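Local coordinates for pesticidal crystal protein Cry2Aa (Bacillus thuringiensis serovar kurstaki, PDB 1I5P) that promotes colloid-osmotic lysis of midgut epithelial cells in dipteran and lepidopteran insect larvae by binding to them, at residues 275-280 and 464-469; 298-303 and 425-430; 303-308 and 442-447. All blocks are in the same frame, centred on the assembly; numbering follows the deposited sequence.

Interaction 1 of 3, residues 275-280 and 464-469; sequences LYASGS and LVSVHN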
loop_
_atom_site.group_PDB
_atom_site.type_symbol
_atom_site.label_atom_id
_atom_site.label_comp_id
_atom_site.label_asym_id
_atom_site.label_seq_id
_atom_site.Cartn_x
_atom_site.Cartn_y
_atom_site.Cartn_z
ATOM N N LEU A 275 4.435 -1.571 -1.680
ATOM C CA LEU A 275 5.226 -2.585 -0.995
ATOM C C LEU A 275 6.475 -2.581 -1.866
ATOM O O LEU A 275 6.379 -2.786 -3.071
ATOM C CB LEU A 275 4.556 -3.967 -1.046
ATOM C CG LEU A 275 3.251 -4.168 -0.268
ATOM C CD1 LEU A 275 2.818 -5.618 -0.387
ATOM C CD2 LEU A 275 3.449 -3.791 1.196
ATOM N N TYR A 276 7.637 -2.311 -1.277
ATOM C CA TYR A 276 8.874 -2.278 -2.050
ATOM C C TYR A 276 9.705 -3.518 -1.819
ATOM O O TYR A 276 9.847 -3.983 -0.688
ATOM C CB TYR A 276 9.724 -1.061 -1.690
ATOM C CG TYR A 276 8.960 0.229 -1.654
ATOM C CD1 TYR A 276 8.375 0.684 -0.474
ATOM C CD2 TYR A 276 8.812 1.000 -2.807
ATOM C CE1 TYR A 276 7.665 1.885 -0.444
ATOM C CE2 TYR A 276 8.102 2.192 -2.789
ATOM C CZ TYR A 276 7.534 2.632 -1.614
ATOM O OH TYR A 276 6.844 3.824 -1.618
ATOM N N ALA A 277 10.262 -4.043 -2.902
ATOM C CA ALA A 277 11.088 -5.230 -2.824
ATOM C C ALA A 277 12.436 -4.982 -3.478
ATOM O O ALA A 277 12.519 -4.330 -4.521
ATOM C CB ALA A 277 10.386 -6.395 -3.506
ATOM N N SER A 278 13.490 -5.483 -2.846
ATOM C CA SER A 278 14.836 -5.366 -3.388
ATOM C C SER A 278 15.433 -6.760 -3.246
ATOM O O SER A 278 14.890 -7.599 -2.524
ATOM C CB SER A 278 15.672 -4.318 -2.630
ATOM O OG SER A 278 16.074 -4.770 -1.347
ATOM N N GLY A 279 16.545 -7.013 -3.924
ATOM C CA GLY A 279 17.132 -8.337 -3.869
ATOM C C GLY A 279 17.978 -8.705 -2.666
ATOM O O GLY A 279 18.554 -7.843 -1.991
ATOM N N SER A 280 18.031 -10.007 -2.400
ATOM C CA SER A 280 18.838 -10.566 -1.326
ATOM C C SER A 280 20.130 -10.971 -2.023
ATOM O O SER A 280 20.230 -10.877 -3.245
ATOM C CB SER A 280 18.174 -11.811 -0.731
ATOM O OG SER A 280 16.918 -11.500 -0.157
ATOM N N LEU A 464 17.892 -3.176 -8.949
ATOM C CA LEU A 464 16.510 -2.735 -9.071
ATOM C C LEU A 464 15.584 -3.045 -7.909
ATOM O O LEU A 464 15.787 -4.000 -7.152
ATOM C CB LEU A 464 15.910 -3.288 -10.364
ATOM C CG LEU A 464 16.791 -3.063 -11.596
ATOM C CD1 LEU A 464 16.064 -3.532 -12.840
ATOM C CD2 LEU A 464 17.155 -1.588 -11.708
ATOM N N VAL A 465 14.560 -2.208 -7.797
ATOM C CA VAL A 465 13.546 -2.303 -6.763
ATOM C C VAL A 465 12.183 -2.337 -7.447
ATOM O O VAL A 465 11.878 -1.475 -8.276
ATOM C CB VAL A 465 13.608 -1.062 -5.836
ATOM C CG1 VAL A 465 12.410 -1.037 -4.886
ATOM C CG2 VAL A 465 14.928 -1.058 -5.064
ATOM N N SER A 466 11.368 -3.335 -7.124
ATOM C CA SER A 466 10.036 -3.406 -7.713
ATOM C C SER A 466 9.038 -2.779 -6.733
ATOM O O SER A 466 9.110 -3.002 -5.523
ATOM C CB SER A 466 9.653 -4.858 -8.047
ATOM O OG SER A 466 9.782 -5.719 -6.933
ATOM N N VAL A 467 8.138 -1.960 -7.272
ATOM C CA VAL A 467 7.128 -1.267 -6.483
ATOM C C VAL A 467 5.775 -1.913 -6.745
ATOM O O VAL A 467 5.232 -1.821 -7.850
ATOM C CB VAL A 467 7.049 0.226 -6.868
ATOM C CG1 VAL A 467 6.183 0.976 -5.869
ATOM C CG2 VAL A 467 8.452 0.828 -6.921
ATOM N N HIS A 468 5.236 -2.558 -5.718
ATOM C CA HIS A 468 3.964 -3.259 -5.829
ATOM C C HIS A 468 2.805 -2.472 -5.226
ATOM O O HIS A 468 2.900 -1.940 -4.114
ATOM C CB HIS A 468 4.078 -4.621 -5.141
ATOM C CG HIS A 468 5.252 -5.428 -5.603
ATOM N ND1 HIS A 468 5.121 -6.612 -6.294
ATOM C CD2 HIS A 468 6.584 -5.212 -5.476
ATOM C CE1 HIS A 468 6.321 -7.092 -6.575
ATOM N NE2 HIS A 468 7.225 -6.260 -6.087
ATOM N N ASN A 469 1.706 -2.403 -5.968
ATOM C CA ASN A 469 0.537 -1.682 -5.500
ATOM C C ASN A 469 -0.717 -2.334 -6.066
ATOM O O ASN A 469 -0.676 -2.942 -7.142
ATOM C CB ASN A 469 0.633 -0.211 -5.932
ATOM C CG ASN A 469 -0.314 0.686 -5.165
ATOM O OD1 ASN A 469 -1.515 0.705 -5.431
ATOM N ND2 ASN A 469 0.218 1.428 -4.199
HETATM O O HOH W 1 17.575 -4.974 -5.598
#
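Strands 275-278 and 464-469 run antiparallel at 157°, their axes 4.8 Å apart, with L275 facing H468 and A277 facing S466 as hydrogen-bonded pairs and Y276 facing V467 as the non-hydrogen-bonded pair between them. Four backbone bonds join them, the straightest from H468 N to L275 O at 169°. Near G279 a water bridges the two segments: water 1 accepts from G279 N and donates to L464 O.

One face carries L275, A277, S466 and H468, and L275 also packs on Y421. S466 OG and H468 NE2, 2.7 Å apart, are hydrogen-bonded, the proton's owner unsettled, and S466 OG also bonds S376. The short A277 side chain suits the place beside this polar pair, its CB 3.5 Å from S466 OG. H468 sets its ring edge against the backbone, with CD2 3.4 Å from L275 O.

On the other face the Y276 side chain runs alongside that of V467, and Y276 CE2 touches V467 CG1 at 3.8 Å. V465 CG1, anti to its backbone N (chi1 171°), reaches Y276 CB at 4.2 Å. Branched valines suit both an extended backbone and this apolar surface.

The Y276 face is covered by helix 238-259 through L242 and R245, while strand 415-416 and F418, edge-to-face with H468, pack against the other. Strand 422-430 completes the three-stranded sheet beyond 462-469.

Interaction 2 of 3, residues 298-303 and 425-430; sequences SLFQVN and NISGVP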
loop_
_atom_site.group_PDB
_atom_site.type_symbol
_atom_site.label_atom_id
_atom_site.label_comp_id
_atom_site.label_asym_id
_atom_site.label_seq_id
_atom_site.Cartn_x
_atom_site.Cartn_y
_atom_site.Cartn_z
ATOM N N SER A 298 11.494 8.480 -1.856
ATOM C CA SER A 298 11.234 9.604 -2.756
ATOM C C SER A 298 11.759 9.205 -4.129
ATOM O O SER A 298 11.258 9.662 -5.160
ATOM C CB SER A 298 11.932 10.888 -2.273
ATOM O OG SER A 298 13.330 10.858 -2.511
ATOM N N LEU A 299 12.762 8.327 -4.125
ATOM C CA LEU A 299 13.379 7.834 -5.351
ATOM C C LEU A 299 12.559 6.712 -5.972
ATOM O O LEU A 299 12.360 6.672 -7.186
ATOM C CB LEU A 299 14.784 7.310 -5.061
ATOM C CG LEU A 299 15.488 6.550 -6.190
ATOM C CD1 LEU A 299 15.844 7.507 -7.314
ATOM C CD2 LEU A 299 16.745 5.882 -5.650
ATOM N N PHE A 300 12.095 5.798 -5.124
ATOM C CA PHE A 300 11.311 4.651 -5.564
ATOM C C PHE A 300 9.950 5.026 -6.148
ATOM O O PHE A 300 9.349 4.229 -6.867
ATOM C CB PHE A 300 11.130 3.665 -4.402
ATOM C CG PHE A 300 12.428 3.103 -3.870
ATOM C CD1 PHE A 300 12.469 2.485 -2.622
ATOM C CD2 PHE A 300 13.608 3.188 -4.613
ATOM C CE1 PHE A 300 13.656 1.958 -2.118
ATOM C CE2 PHE A 300 14.803 2.663 -4.115
ATOM C CZ PHE A 300 14.822 2.048 -2.863
ATOM N N GLN A 301 9.467 6.230 -5.854
ATOM C CA GLN A 301 8.170 6.654 -6.378
ATOM C C GLN A 301 8.269 7.677 -7.507
ATOM O O GLN A 301 7.286 8.336 -7.844
ATOM C CB GLN A 301 7.300 7.202 -5.249
ATOM C CG GLN A 301 6.871 6.125 -4.267
ATOM C CD GLN A 301 5.989 6.664 -3.179
ATOM O OE1 GLN A 301 4.780 6.809 -3.361
ATOM N NE2 GLN A 301 6.588 6.975 -2.031
ATOM N N VAL A 302 9.456 7.815 -8.086
ATOM C CA VAL A 302 9.638 8.751 -9.186
ATOM C C VAL A 302 8.806 8.267 -10.367
ATOM O O VAL A 302 8.894 7.105 -10.762
ATOM C CB VAL A 302 11.124 8.851 -9.605
ATOM C CG1 VAL A 302 11.241 9.440 -11.019
ATOM C CG2 VAL A 302 11.877 9.720 -8.615
ATOM N N ASN A 303 8.000 9.166 -10.920
ATOM C CA ASN A 303 7.140 8.858 -12.057
ATOM C C ASN A 303 6.066 7.836 -11.698
ATOM O O ASN A 303 5.649 7.056 -12.547
ATOM C CB ASN A 303 7.971 8.329 -13.235
ATOM C CG ASN A 303 8.828 9.407 -13.892
ATOM O OD1 ASN A 303 8.583 10.598 -13.720
ATOM N ND2 ASN A 303 9.823 8.985 -14.670
ATOM N N ASN A 425 5.594 0.245 -10.613
ATOM C CA ASN A 425 6.781 1.061 -10.818
ATOM C C ASN A 425 8.033 0.258 -10.527
ATOM O O ASN A 425 7.997 -0.737 -9.802
ATOM C CB ASN A 425 6.757 2.322 -9.942
ATOM C CG ASN A 425 7.718 3.400 -10.447
ATOM O OD1 ASN A 425 8.185 3.344 -11.580
ATOM N ND2 ASN A 425 8.001 4.388 -9.610
ATOM N N ILE A 426 9.140 0.683 -11.123
ATOM C CA ILE A 426 10.423 0.033 -10.916
ATOM C C ILE A 426 11.437 1.128 -10.626
ATOM O O ILE A 426 11.358 2.227 -11.175
ATOM C CB ILE A 426 10.878 -0.759 -12.161
ATOM C CG1 ILE A 426 9.938 -1.950 -12.387
ATOM C CG2 ILE A 426 12.309 -1.248 -11.980
ATOM C CD1 ILE A 426 10.188 -2.698 -13.683
ATOM N N SER A 427 12.376 0.833 -9.741
ATOM C CA SER A 427 13.411 1.788 -9.402
ATOM C C SER A 427 14.667 0.977 -9.162
ATOM O O SER A 427 14.778 -0.154 -9.626
ATOM C CB SER A 427 13.026 2.573 -8.148
ATOM O OG SER A 427 13.890 3.677 -7.950
ATOM N N GLY A 428 15.614 1.547 -8.435
ATOM C CA GLY A 428 16.842 0.828 -8.168
ATOM C C GLY A 428 17.873 1.717 -7.516
ATOM O O GLY A 428 17.678 2.929 -7.395
ATOM N N VAL A 429 18.969 1.106 -7.083
ATOM C CA VAL A 429 20.048 1.844 -6.448
ATOM C C VAL A 429 21.391 1.313 -6.927
ATOM O O VAL A 429 21.495 0.170 -7.376
ATOM C CB VAL A 429 19.996 1.727 -4.905
ATOM C CG1 VAL A 429 18.699 2.317 -4.381
ATOM C CG2 VAL A 429 20.124 0.271 -4.480
ATOM N N PRO A 430 22.433 2.156 -6.876
ATOM C CA PRO A 430 23.760 1.710 -7.306
ATOM C C PRO A 430 24.386 0.969 -6.119
ATOM O O PRO A 430 23.803 0.942 -5.032
ATOM C CB PRO A 430 24.474 3.022 -7.598
ATOM C CG PRO A 430 23.930 3.904 -6.523
ATOM C CD PRO A 430 22.436 3.606 -6.619
HETATM O O HOH W 2 13.450 6.003 -9.513
HETATM O O HOH W 3 11.496 4.918 -11.024
#
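V302 O is approached by two donors: N425 ND2 gives it a hydrogen bond of 3.1 Å, and water 3, which also donates to I426 O, adds a weak one. The N425 donor sits well above the carbonyl plane, and the bond is moderately bent, at 149°. N425 puts its CG anti to the backbone N (chi1 -161°), which sets CG toward the chain leaving the helix; ND2 is also 3.1 Å from F300 O. At the other end of the amide, OD1 accepts from Y342 OH and, weakly, from I426 N. Asparagine suits this buried place because a single side chain offers both a donor and an acceptor, and its partners on each side help fix the rotation of the amide.

Two residues further along the strand, S427 also points its side chain to the helix end. Water 2 donates to L299 O and lies 2.8 Å from S427 OG, so it bridges the small serine hydroxyl and the L299 carbonyl. V302 N bonds the same L299 O. The F300 ring comes edge-on: its CD2 rim atom lies 3.4 Å from S427 OG, and CE2 meets V429 CG1 at 3.9 Å in the plane of the ring. A flat apolar rim suits this buried helix-sheet junction, spanning S427 and V429. L299 contributes CD2, an apolar branch 3.6 Å from G428 O.

The contact thus seats the C-terminal end of helix 293-300 on the outer strand 422-430 of the three-stranded sheet in the beta-prism domain. F300 reaches V465 on the central strand 462-469, and across the strand from the helix I426 packs on strands 308-321 and 329-342.

Interaction 3 of 3, residues 303-308 and 442-447; sequences NSNYIL and LHYNQI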
loop_
_atom_site.group_PDB
_atom_site.type_symbol
_atom_site.label_atom_id
_atom_site.label_comp_id
_atom_site.label_asym_id
_atom_site.label_seq_id
_atom_site.Cartn_x
_atom_site.Cartn_y
_atom_site.Cartn_z
ATOM N N ASN A 303 8.000 9.166 -10.920
ATOM C CA ASN A 303 7.140 8.858 -12.057
ATOM C C ASN A 303 6.066 7.836 -11.698
ATOM O O ASN A 303 5.649 7.056 -12.547
ATOM C CB ASN A 303 7.971 8.329 -13.235
ATOM C CG ASN A 303 8.828 9.407 -13.892
ATOM O OD1 ASN A 303 8.583 10.598 -13.720
ATOM N ND2 ASN A 303 9.823 8.985 -14.670
ATOM N N SER A 304 5.622 7.835 -10.444
ATOM C CA SER A 304 4.589 6.896 -10.004
ATOM C C SER A 304 3.251 7.160 -10.677
ATOM O O SER A 304 2.394 6.281 -10.719
ATOM C CB SER A 304 4.391 6.979 -8.487
ATOM O OG SER A 304 5.275 6.106 -7.802
ATOM N N ASN A 305 3.069 8.372 -11.194
ATOM C CA ASN A 305 1.818 8.730 -11.847
ATOM C C ASN A 305 1.795 8.323 -13.319
ATOM O O ASN A 305 0.778 8.459 -13.997
ATOM C CB ASN A 305 1.558 10.231 -11.701
ATOM C CG ASN A 305 2.654 11.079 -12.312
ATOM O OD1 ASN A 305 3.838 10.799 -12.152
ATOM N ND2 ASN A 305 2.257 12.139 -13.010
ATOM N N TYR A 306 2.918 7.808 -13.811
ATOM C CA TYR A 306 3.001 7.362 -15.195
ATOM C C TYR A 306 2.755 5.860 -15.297
ATOM O O TYR A 306 2.740 5.153 -14.283
ATOM C CB TYR A 306 4.371 7.702 -15.790
ATOM C CG TYR A 306 4.518 9.162 -16.149
ATOM C CD1 TYR A 306 4.895 10.100 -15.193
ATOM C CD2 TYR A 306 4.210 9.614 -17.433
ATOM C CE1 TYR A 306 4.957 11.458 -15.501
ATOM C CE2 TYR A 306 4.268 10.966 -17.752
ATOM C CZ TYR A 306 4.641 11.881 -16.786
ATOM O OH TYR A 306 4.675 13.214 -17.118
ATOM N N ILE A 307 2.555 5.381 -16.521
ATOM C CA ILE A 307 2.309 3.963 -16.752
ATOM C C ILE A 307 3.598 3.250 -17.143
ATOM O O ILE A 307 4.148 3.468 -18.224
ATOM C CB ILE A 307 1.229 3.764 -17.832
ATOM C CG1 ILE A 307 -0.094 4.356 -17.323
ATOM C CG2 ILE A 307 1.075 2.287 -18.169
ATOM C CD1 ILE A 307 -1.241 4.267 -18.301
ATOM N N LEU A 308 4.074 2.404 -16.232
ATOM C CA LEU A 308 5.308 1.638 -16.407
ATOM C C LEU A 308 5.305 0.811 -17.681
ATOM O O LEU A 308 4.404 0.002 -17.910
ATOM C CB LEU A 308 5.516 0.718 -15.199
ATOM C CG LEU A 308 6.763 -0.172 -15.167
ATOM C CD1 LEU A 308 8.012 0.699 -15.144
ATOM C CD2 LEU A 308 6.724 -1.078 -13.932
ATOM N N LEU A 442 14.407 13.403 -3.170
ATOM C CA LEU A 442 13.946 13.923 -4.453
ATOM C C LEU A 442 12.559 14.536 -4.341
ATOM O O LEU A 442 11.782 14.169 -3.460
ATOM C CB LEU A 442 13.902 12.810 -5.500
ATOM C CG LEU A 442 15.223 12.338 -6.098
ATOM C CD1 LEU A 442 16.190 11.958 -4.998
ATOM C CD2 LEU A 442 14.950 11.154 -7.008
ATOM N N HIS A 443 12.253 15.485 -5.225
ATOM C CA HIS A 443 10.933 16.098 -5.221
ATOM C C HIS A 443 10.070 15.293 -6.180
ATOM O O HIS A 443 10.548 14.323 -6.781
ATOM C CB HIS A 443 11.002 17.577 -5.642
ATOM C CG HIS A 443 11.507 17.805 -7.033
ATOM N ND1 HIS A 443 10.759 17.518 -8.155
ATOM C CD2 HIS A 443 12.674 18.324 -7.482
ATOM C CE1 HIS A 443 11.443 17.852 -9.235
ATOM N NE2 HIS A 443 12.609 18.343 -8.854
ATOM N N TYR A 444 8.804 15.677 -6.318
ATOM C CA TYR A 444 7.876 14.970 -7.194
ATOM C C TYR A 444 8.447 14.793 -8.604
ATOM O O TYR A 444 8.810 15.765 -9.268
ATOM C CB TYR A 444 6.549 15.726 -7.263
ATOM C CG TYR A 444 5.432 14.950 -7.925
ATOM C CD1 TYR A 444 4.761 13.931 -7.241
ATOM C CD2 TYR A 444 5.045 15.232 -9.237
ATOM C CE1 TYR A 444 3.726 13.212 -7.849
ATOM C CE2 TYR A 444 4.015 14.522 -9.856
ATOM C CZ TYR A 444 3.358 13.514 -9.152
ATOM O OH TYR A 444 2.335 12.824 -9.754
ATOM N N ASN A 445 8.526 13.539 -9.046
ATOM C CA ASN A 445 9.041 13.201 -10.368
ATOM C C ASN A 445 10.371 13.849 -10.719
ATOM O O ASN A 445 10.633 14.144 -11.883
ATOM C CB ASN A 445 8.010 13.551 -11.450
ATOM C CG ASN A 445 6.831 12.602 -11.457
ATOM O OD1 ASN A 445 5.897 12.756 -12.247
ATOM N ND2 ASN A 445 6.869 11.608 -10.577
ATOM N N GLN A 446 11.215 14.074 -9.723
ATOM C CA GLN A 446 12.510 14.660 -10.007
ATOM C C GLN A 446 13.362 13.646 -10.737
ATOM O O GLN A 446 13.431 12.482 -10.344
ATOM C CB GLN A 446 13.224 15.080 -8.725
ATOM C CG GLN A 446 14.708 15.374 -8.930
ATOM C CD GLN A 446 15.310 16.176 -7.798
ATOM O OE1 GLN A 446 14.925 16.023 -6.637
ATOM N NE2 GLN A 446 16.274 17.027 -8.127
ATOM N N ILE A 447 14.004 14.088 -11.810
ATOM C CA ILE A 447 14.869 13.214 -12.575
ATOM C C ILE A 447 16.307 13.527 -12.184
ATOM O O ILE A 447 16.868 14.540 -12.596
ATOM C CB ILE A 447 14.688 13.424 -14.090
ATOM C CG1 ILE A 447 13.234 13.140 -14.483
ATOM C CG2 ILE A 447 15.639 12.520 -14.856
ATOM C CD1 ILE A 447 12.766 11.718 -14.177
#
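The Y306 ring meets the amide of N445 at its edge, in the ring plane, while one terminal atom of that amide, whichever element it is, lies over the centre of the neighbouring Y444 ring. Q446 CB sits 3.2 Å above one face of the H443 ring. Two turns of the beta-prism domain abut here: a type I beta turn from N303 to Y306, closed by Y306 N to N303 O, and a turn in which Q446 N bonds H443 O. N303 and N445 approach to 5.0 Å between their CA atoms, both with positive phi, a conformation asparagine tolerates better than most residues.

The N445 amide is probably turned over in the model. The atom modelled as ND2 lies 2.7 Å from N303 N, and the one modelled as OD1 lies 2.8 Å from N305 OD1; with the amide turned back, both may be hydrogen bonds.

N305 CG lies between the backbone N and the carbonyl carbon (chi1 60°), which brings it 3.1 Å from Y444 OH. Their polar ends bond elsewhere, Y444 OH to I499 O and N305 ND2 to A501 O. Exposed I447 closes the contact, its CD1 4.0 Å from N303 ND2.

From the N terminus, the chain lays down strand 275-278, passes through helix 293-300 and turns at 303-306 before the long strands of the prism. It returns as strand 422-430, where interaction 2 closes a loop back to the helix end. Interaction 3 then joins 442-447 to the turn, and strand 462-469 closes the widest loop through interaction 1, which encloses both others. Interactions 2 and 3 cross along the chain, share N303 and are linked by S298 OG and L442 N. Interactions 1 and 2 meet in one sheet through V465 N to S427 O and V467 N to N425 O. Together they join that three-stranded sheet, the end of helix 293-300 and turns 303-306 and 443-446.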